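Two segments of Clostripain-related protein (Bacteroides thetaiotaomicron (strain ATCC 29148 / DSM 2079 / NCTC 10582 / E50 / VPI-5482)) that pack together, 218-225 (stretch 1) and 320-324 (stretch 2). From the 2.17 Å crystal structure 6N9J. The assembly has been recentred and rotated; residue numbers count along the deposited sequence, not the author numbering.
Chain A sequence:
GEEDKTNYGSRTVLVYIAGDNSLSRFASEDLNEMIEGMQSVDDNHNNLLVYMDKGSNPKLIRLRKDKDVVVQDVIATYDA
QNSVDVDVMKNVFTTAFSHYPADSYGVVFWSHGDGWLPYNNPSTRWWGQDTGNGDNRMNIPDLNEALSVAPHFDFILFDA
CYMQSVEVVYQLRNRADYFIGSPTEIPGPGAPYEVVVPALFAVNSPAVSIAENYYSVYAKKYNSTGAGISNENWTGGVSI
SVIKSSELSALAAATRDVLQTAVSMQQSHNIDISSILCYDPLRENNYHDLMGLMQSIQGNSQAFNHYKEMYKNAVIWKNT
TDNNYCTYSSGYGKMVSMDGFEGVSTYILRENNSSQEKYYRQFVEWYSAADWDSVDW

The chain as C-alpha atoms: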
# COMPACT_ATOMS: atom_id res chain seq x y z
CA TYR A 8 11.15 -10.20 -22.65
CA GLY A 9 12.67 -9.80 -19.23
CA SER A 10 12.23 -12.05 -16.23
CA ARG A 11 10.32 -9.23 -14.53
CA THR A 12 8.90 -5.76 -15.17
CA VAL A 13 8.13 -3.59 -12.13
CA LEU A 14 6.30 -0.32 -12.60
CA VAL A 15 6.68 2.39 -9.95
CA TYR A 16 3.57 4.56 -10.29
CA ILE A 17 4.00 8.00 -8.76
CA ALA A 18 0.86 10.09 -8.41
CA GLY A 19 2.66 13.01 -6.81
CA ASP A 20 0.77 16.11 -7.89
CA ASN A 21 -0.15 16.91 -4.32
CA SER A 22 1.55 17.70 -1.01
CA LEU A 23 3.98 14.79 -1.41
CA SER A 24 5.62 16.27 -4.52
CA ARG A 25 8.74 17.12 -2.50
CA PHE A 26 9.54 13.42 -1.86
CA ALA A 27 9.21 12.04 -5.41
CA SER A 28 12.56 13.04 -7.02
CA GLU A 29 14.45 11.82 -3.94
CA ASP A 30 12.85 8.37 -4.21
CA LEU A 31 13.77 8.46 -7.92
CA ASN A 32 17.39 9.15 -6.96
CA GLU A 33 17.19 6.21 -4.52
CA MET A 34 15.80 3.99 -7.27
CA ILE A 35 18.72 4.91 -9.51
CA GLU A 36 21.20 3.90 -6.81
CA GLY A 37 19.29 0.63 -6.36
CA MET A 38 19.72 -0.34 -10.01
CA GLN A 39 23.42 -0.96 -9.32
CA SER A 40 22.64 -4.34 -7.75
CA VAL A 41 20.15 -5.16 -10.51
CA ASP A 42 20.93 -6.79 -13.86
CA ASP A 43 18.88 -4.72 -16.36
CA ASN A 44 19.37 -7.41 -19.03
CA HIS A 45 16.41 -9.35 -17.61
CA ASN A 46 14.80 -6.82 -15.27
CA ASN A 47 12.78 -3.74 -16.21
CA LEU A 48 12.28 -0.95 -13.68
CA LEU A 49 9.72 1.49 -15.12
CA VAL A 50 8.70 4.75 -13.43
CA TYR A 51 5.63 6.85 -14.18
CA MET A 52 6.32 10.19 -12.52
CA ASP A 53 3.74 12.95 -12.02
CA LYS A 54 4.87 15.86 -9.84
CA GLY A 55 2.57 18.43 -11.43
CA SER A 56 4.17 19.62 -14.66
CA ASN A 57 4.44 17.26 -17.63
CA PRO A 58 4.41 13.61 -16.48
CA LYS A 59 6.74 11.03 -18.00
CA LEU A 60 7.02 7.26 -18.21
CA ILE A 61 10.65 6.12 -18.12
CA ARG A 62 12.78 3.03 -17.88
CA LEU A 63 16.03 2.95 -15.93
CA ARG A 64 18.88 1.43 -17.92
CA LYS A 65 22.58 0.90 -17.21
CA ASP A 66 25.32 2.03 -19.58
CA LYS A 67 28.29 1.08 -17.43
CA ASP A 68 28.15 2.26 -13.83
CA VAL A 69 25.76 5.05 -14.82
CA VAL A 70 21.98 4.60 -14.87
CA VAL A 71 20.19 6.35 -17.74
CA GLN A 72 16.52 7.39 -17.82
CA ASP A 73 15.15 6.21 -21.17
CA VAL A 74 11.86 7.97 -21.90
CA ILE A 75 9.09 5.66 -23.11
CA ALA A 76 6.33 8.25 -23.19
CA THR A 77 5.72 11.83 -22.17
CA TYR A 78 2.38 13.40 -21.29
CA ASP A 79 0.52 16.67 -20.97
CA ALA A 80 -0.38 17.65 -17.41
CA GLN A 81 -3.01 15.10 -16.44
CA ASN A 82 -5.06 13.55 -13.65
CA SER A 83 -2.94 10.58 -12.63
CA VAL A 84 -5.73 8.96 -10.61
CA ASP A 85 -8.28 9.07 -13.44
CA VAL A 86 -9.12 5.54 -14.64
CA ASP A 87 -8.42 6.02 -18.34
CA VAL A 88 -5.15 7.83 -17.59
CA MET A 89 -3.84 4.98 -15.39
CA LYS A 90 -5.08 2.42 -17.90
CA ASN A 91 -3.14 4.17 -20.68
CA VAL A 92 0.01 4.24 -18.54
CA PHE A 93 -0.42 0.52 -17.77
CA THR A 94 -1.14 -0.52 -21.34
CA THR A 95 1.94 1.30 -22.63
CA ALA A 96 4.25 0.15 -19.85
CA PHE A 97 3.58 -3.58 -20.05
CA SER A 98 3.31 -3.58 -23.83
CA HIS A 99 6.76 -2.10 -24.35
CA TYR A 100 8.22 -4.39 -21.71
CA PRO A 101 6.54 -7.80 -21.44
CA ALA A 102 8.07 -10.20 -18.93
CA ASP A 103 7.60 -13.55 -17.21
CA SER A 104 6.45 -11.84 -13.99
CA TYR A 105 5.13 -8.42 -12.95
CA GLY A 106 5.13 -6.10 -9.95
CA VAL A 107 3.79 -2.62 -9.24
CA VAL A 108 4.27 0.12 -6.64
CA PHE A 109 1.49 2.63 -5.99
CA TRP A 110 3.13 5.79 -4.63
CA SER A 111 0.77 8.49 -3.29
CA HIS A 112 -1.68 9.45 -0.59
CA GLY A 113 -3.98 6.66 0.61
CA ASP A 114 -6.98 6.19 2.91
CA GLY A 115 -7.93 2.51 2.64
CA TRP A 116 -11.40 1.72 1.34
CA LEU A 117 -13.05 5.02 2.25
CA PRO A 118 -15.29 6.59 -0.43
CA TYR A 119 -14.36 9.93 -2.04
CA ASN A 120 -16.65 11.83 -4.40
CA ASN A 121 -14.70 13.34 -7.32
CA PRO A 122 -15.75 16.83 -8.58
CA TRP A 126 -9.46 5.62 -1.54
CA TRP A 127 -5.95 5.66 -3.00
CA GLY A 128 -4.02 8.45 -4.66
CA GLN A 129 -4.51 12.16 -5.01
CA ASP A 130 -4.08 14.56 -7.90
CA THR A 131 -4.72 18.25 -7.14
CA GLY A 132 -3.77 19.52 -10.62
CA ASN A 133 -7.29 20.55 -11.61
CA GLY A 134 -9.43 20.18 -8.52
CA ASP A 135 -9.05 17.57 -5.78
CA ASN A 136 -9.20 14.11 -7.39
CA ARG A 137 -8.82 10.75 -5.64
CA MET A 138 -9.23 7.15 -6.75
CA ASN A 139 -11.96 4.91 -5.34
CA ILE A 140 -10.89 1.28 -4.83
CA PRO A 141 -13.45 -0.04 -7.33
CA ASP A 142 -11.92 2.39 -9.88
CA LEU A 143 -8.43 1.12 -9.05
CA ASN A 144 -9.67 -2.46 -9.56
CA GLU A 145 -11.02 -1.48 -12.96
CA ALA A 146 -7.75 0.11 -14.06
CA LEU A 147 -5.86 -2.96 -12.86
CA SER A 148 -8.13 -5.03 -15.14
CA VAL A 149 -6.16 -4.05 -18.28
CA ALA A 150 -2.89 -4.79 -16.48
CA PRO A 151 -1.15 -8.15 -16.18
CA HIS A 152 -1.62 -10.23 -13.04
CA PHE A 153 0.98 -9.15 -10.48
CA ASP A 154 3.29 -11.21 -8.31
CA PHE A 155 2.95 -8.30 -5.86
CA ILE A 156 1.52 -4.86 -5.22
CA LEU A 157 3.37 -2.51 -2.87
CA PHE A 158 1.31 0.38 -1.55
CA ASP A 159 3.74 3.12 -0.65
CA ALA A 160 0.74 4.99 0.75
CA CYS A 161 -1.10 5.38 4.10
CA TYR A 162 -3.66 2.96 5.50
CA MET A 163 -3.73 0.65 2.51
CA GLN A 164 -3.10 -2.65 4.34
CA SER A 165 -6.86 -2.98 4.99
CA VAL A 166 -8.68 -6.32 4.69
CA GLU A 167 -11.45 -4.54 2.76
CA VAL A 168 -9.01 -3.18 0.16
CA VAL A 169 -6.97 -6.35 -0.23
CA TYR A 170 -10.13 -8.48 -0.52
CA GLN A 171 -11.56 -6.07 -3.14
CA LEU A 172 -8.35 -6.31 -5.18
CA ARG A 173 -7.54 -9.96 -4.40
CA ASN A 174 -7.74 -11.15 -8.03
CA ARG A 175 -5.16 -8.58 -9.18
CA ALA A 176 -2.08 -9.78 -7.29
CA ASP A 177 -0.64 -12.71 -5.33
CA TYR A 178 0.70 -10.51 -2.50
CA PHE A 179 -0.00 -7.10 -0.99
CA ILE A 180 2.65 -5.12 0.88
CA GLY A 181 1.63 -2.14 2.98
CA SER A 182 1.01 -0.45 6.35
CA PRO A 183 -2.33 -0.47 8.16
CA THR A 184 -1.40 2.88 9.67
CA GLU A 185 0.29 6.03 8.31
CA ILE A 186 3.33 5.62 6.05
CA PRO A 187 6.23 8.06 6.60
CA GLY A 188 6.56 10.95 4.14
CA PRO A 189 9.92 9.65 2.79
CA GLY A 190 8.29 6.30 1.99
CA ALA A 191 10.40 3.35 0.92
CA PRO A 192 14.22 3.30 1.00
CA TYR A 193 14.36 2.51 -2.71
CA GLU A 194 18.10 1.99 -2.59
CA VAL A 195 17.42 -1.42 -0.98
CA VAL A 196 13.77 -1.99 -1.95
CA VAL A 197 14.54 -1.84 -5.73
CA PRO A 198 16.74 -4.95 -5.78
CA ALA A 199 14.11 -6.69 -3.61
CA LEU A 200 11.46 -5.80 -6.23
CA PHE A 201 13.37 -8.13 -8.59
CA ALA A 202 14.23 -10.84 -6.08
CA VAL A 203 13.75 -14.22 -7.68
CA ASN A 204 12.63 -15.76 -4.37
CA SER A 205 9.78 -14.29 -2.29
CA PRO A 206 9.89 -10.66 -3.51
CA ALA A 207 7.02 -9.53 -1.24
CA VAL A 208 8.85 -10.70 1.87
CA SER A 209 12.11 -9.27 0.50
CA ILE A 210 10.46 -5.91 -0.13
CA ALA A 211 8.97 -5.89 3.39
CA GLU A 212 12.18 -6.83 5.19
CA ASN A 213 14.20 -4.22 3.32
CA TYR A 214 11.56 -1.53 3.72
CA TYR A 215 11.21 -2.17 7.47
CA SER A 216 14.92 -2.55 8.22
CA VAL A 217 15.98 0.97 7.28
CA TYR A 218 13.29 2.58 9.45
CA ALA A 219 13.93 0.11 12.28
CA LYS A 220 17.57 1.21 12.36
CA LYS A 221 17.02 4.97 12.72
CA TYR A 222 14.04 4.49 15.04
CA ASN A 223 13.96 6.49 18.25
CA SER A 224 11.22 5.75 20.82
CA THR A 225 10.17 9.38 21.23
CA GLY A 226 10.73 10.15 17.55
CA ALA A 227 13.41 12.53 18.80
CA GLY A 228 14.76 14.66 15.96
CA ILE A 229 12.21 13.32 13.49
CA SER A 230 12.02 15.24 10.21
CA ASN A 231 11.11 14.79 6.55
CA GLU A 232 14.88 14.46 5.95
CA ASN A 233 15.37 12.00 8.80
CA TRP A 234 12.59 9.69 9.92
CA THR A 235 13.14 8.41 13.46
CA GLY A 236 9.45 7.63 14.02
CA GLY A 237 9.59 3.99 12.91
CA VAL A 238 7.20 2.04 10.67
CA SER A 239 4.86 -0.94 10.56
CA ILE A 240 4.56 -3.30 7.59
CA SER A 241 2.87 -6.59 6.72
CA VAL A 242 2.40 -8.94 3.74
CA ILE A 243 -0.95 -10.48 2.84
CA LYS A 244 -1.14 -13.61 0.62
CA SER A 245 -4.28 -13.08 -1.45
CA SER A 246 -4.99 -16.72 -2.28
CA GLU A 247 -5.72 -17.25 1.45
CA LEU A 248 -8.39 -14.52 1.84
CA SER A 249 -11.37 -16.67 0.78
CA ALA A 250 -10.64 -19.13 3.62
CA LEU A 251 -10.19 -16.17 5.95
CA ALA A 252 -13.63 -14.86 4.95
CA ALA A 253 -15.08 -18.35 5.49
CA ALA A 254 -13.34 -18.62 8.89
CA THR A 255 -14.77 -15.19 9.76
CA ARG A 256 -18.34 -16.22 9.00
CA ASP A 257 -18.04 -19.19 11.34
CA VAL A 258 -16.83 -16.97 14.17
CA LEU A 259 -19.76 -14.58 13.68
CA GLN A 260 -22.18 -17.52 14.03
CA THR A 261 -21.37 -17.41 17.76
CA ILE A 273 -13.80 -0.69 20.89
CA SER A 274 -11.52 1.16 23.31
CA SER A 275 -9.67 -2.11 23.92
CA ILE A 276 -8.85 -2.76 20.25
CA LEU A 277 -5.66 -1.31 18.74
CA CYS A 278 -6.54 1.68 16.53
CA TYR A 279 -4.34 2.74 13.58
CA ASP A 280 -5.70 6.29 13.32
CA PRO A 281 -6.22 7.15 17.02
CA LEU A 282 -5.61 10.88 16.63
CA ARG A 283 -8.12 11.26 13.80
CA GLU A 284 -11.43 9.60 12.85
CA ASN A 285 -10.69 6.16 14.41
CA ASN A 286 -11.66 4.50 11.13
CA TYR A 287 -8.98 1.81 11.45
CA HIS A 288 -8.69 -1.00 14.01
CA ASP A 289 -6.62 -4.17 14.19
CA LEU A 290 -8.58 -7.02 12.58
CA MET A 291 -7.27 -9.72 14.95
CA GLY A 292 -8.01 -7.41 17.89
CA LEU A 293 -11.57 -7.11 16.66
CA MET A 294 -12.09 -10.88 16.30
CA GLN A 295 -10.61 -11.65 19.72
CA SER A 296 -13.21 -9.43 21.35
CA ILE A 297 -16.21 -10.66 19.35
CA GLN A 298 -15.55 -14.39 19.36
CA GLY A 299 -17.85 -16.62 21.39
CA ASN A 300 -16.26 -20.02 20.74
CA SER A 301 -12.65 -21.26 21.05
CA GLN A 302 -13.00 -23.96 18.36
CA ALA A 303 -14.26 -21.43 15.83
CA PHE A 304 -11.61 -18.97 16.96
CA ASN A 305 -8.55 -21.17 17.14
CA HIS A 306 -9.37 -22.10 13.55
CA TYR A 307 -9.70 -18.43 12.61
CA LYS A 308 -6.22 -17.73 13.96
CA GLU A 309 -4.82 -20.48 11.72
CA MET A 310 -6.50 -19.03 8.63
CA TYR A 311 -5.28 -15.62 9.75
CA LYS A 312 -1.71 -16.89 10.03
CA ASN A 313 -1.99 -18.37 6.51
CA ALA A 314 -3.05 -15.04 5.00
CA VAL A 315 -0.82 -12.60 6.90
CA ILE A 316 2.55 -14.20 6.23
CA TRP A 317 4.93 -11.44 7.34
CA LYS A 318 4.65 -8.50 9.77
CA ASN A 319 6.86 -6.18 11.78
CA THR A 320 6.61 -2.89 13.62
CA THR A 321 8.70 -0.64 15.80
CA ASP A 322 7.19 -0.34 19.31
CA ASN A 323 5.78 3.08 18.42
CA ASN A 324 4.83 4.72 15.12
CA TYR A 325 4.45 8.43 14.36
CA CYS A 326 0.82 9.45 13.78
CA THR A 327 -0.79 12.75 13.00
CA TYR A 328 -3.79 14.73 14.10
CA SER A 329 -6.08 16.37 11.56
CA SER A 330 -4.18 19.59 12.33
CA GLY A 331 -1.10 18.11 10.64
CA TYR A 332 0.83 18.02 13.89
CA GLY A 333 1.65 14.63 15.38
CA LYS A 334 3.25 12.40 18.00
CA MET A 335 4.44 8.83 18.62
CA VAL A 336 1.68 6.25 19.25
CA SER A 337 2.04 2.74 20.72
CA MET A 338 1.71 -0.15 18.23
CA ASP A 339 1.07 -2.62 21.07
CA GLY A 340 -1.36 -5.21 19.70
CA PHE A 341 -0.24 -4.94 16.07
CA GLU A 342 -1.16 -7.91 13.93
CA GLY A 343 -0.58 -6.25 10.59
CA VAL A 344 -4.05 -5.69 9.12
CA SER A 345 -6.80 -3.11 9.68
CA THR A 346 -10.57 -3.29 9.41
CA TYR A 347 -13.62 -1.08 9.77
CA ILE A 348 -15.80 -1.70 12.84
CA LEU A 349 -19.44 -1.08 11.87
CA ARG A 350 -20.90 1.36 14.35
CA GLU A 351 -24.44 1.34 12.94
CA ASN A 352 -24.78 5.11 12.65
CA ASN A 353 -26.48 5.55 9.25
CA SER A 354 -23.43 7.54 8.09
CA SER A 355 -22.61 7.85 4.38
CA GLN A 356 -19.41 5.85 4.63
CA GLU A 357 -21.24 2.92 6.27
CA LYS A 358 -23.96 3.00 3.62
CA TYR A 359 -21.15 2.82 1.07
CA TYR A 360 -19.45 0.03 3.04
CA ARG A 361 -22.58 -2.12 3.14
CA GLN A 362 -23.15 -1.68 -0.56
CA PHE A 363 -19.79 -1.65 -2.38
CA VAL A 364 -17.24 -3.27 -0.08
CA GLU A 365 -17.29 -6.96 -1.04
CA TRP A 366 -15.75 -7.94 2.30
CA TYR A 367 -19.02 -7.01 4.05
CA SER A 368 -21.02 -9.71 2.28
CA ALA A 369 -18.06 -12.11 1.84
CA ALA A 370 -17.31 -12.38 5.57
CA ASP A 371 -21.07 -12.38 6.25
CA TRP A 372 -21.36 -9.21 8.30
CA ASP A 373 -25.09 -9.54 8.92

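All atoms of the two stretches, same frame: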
# COMPACT_ATOMS: atom_id res chain seq x y z
N TYR A 218 14.00 1.78 8.46
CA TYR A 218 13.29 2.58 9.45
C TYR A 218 13.55 2.06 10.86
O TYR A 218 13.71 2.86 11.79
CB TYR A 218 11.78 2.59 9.15
CG TYR A 218 11.45 3.55 8.04
CD1 TYR A 218 11.23 4.89 8.30
CD2 TYR A 218 11.39 3.11 6.72
CE1 TYR A 218 10.95 5.78 7.28
CE2 TYR A 218 11.11 3.99 5.69
CZ TYR A 218 10.88 5.32 5.97
OH TYR A 218 10.61 6.20 4.95
N ALA A 219 13.60 0.74 11.00
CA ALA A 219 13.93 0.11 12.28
C ALA A 219 15.30 0.55 12.81
O ALA A 219 15.51 0.61 14.02
CB ALA A 219 13.90 -1.40 12.14
N LYS A 220 16.22 0.88 11.92
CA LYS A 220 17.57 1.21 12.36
C LYS A 220 17.76 2.68 12.77
O LYS A 220 18.68 2.99 13.53
CB LYS A 220 18.58 0.82 11.29
CG LYS A 220 19.01 -0.63 11.43
CD LYS A 220 19.71 -1.17 10.20
CE LYS A 220 20.24 -2.58 10.46
NZ LYS A 220 20.38 -3.36 9.20
N LYS A 221 16.91 3.58 12.29
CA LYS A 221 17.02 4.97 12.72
C LYS A 221 15.89 5.33 13.69
O LYS A 221 15.71 6.49 14.06
CB LYS A 221 17.04 5.91 11.52
CG LYS A 221 16.12 5.50 10.40
CD LYS A 221 16.16 6.52 9.27
CE LYS A 221 17.58 6.78 8.80
NZ LYS A 221 17.61 7.80 7.70
N TYR A 222 15.14 4.31 14.11
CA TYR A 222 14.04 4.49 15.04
C TYR A 222 14.51 4.96 16.41
O TYR A 222 15.50 4.47 16.96
CB TYR A 222 13.27 3.20 15.18
CG TYR A 222 12.24 3.16 16.30
CD1 TYR A 222 11.05 3.87 16.20
CD2 TYR A 222 12.45 2.39 17.43
CE1 TYR A 222 10.10 3.81 17.21
CE2 TYR A 222 11.52 2.34 18.45
CZ TYR A 222 10.35 3.04 18.33
OH TYR A 222 9.42 2.98 19.33
N ASN A 223 13.78 5.95 16.92
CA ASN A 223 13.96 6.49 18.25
C ASN A 223 12.59 6.42 18.92
O ASN A 223 11.59 6.72 18.28
CB ASN A 223 14.49 7.92 18.15
CG ASN A 223 14.68 8.55 19.49
OD1 ASN A 223 13.71 8.96 20.12
ND2 ASN A 223 15.93 8.65 19.93
N SER A 224 12.52 6.01 20.19
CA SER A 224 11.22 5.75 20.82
C SER A 224 10.31 6.97 20.94
O SER A 224 9.08 6.85 20.91
CB SER A 224 11.40 5.15 22.21
OG SER A 224 11.33 3.74 22.15
N THR A 225 10.92 8.14 21.09
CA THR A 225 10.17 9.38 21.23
C THR A 225 10.16 10.15 19.91
O THR A 225 9.80 11.32 19.87
CB THR A 225 10.78 10.27 22.32
OG1 THR A 225 12.12 10.63 21.94
CG2 THR A 225 10.82 9.53 23.66
N THR A 320 6.82 -4.28 13.26
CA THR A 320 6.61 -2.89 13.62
C THR A 320 7.62 -2.48 14.68
O THR A 320 8.06 -3.29 15.48
CB THR A 320 5.18 -2.64 14.15
OG1 THR A 320 4.99 -1.24 14.42
CG2 THR A 320 4.92 -3.44 15.44
N THR A 321 8.00 -1.21 14.66
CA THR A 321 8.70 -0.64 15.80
C THR A 321 7.67 -0.49 16.93
O THR A 321 6.47 -0.52 16.68
CB THR A 321 9.34 0.70 15.42
OG1 THR A 321 8.38 1.50 14.72
CG2 THR A 321 10.52 0.45 14.49
N ASP A 322 8.12 -0.35 18.17
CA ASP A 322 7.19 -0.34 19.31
C ASP A 322 6.19 0.82 19.23
O ASP A 322 5.04 0.70 19.63
CB ASP A 322 7.95 -0.29 20.63
CG ASP A 322 8.75 -1.56 20.89
OD1 ASP A 322 8.25 -2.66 20.55
OD2 ASP A 322 9.88 -1.46 21.43
N ASN A 323 6.64 1.95 18.69
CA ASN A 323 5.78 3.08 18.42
C ASN A 323 5.85 3.41 16.94
O ASN A 323 6.81 3.02 16.25
CB ASN A 323 6.20 4.31 19.25
CG ASN A 323 6.06 4.10 20.74
OD1 ASN A 323 5.22 3.33 21.20
ND2 ASN A 323 6.88 4.81 21.51
N ASN A 324 4.82 4.09 16.44
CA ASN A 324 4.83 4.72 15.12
C ASN A 324 4.43 6.18 15.27
O ASN A 324 3.70 6.53 16.20
CB ASN A 324 3.87 4.01 14.16
CG ASN A 324 4.51 2.86 13.42
OD1 ASN A 324 4.33 2.71 12.21
ND2 ASN A 324 5.28 2.05 14.13

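A single aromatic side chain can organise a small interface when its ring and its hydroxyl are used for different purposes, and the contact between residues 218-225 and 320-324 of this clostripain-related protein is a compact example. The segments lie far apart in sequence and bury 256 Å² between them, both sides summed. Stretch 1 leaves a helix and continues as loop; stretch 2 runs through a loop or turn at Thr321 and Asp322 into a strand at Asn323. Their backbones approach at two places, with CA of Ala219 6.3 Å from CA of Thr321 and CA of Ser224 6.5 Å from CA of Asn323.

Tyr222 fills the space between. Its CA-to-CB bond points toward stretch 2, and a t rotamer (chi1 170°) extends the ring across Thr321, whose CB sits 3.6 Å from the centroid of the Tyr222 ring and 10° off its normal. This is a CH-pi contact over the face, in which a weakly polarised C-H meets the electron-rich ring. Thr321 adopts the p rotamer (chi1 47°), with its OG1 hydrogen-bonded to O of Asn323 at 2.7 Å, so the polar branch is bonded within stretch 2, and it is hydrogen-bonded elsewhere in the structure as well. The methyl CG2 of Thr321 packs 4.1 Å from CA of Ala219, extending the apolar contact to the helical part of stretch 1.

At the tip of the ring the chemistry changes. The backbone N of Asn323 donates to OH of Tyr222 at 3.0 Å, although the 136° angle is bent. Asn323 also has its CA-to-CB bond pointing toward stretch 1, and in its m rotamer the side chain reaches further along the loop: ND2 of Asn323 donates to the backbone O of Ser224 at 3.1 Å with a straighter 161° geometry. Within stretch 1, OG of Ser224 makes a weak hydrogen bond to OH of Tyr222 at 3.5 Å. Asn323 thus engages stretch 1 through both backbone and side chain, fastening the loop beyond the apolar contact.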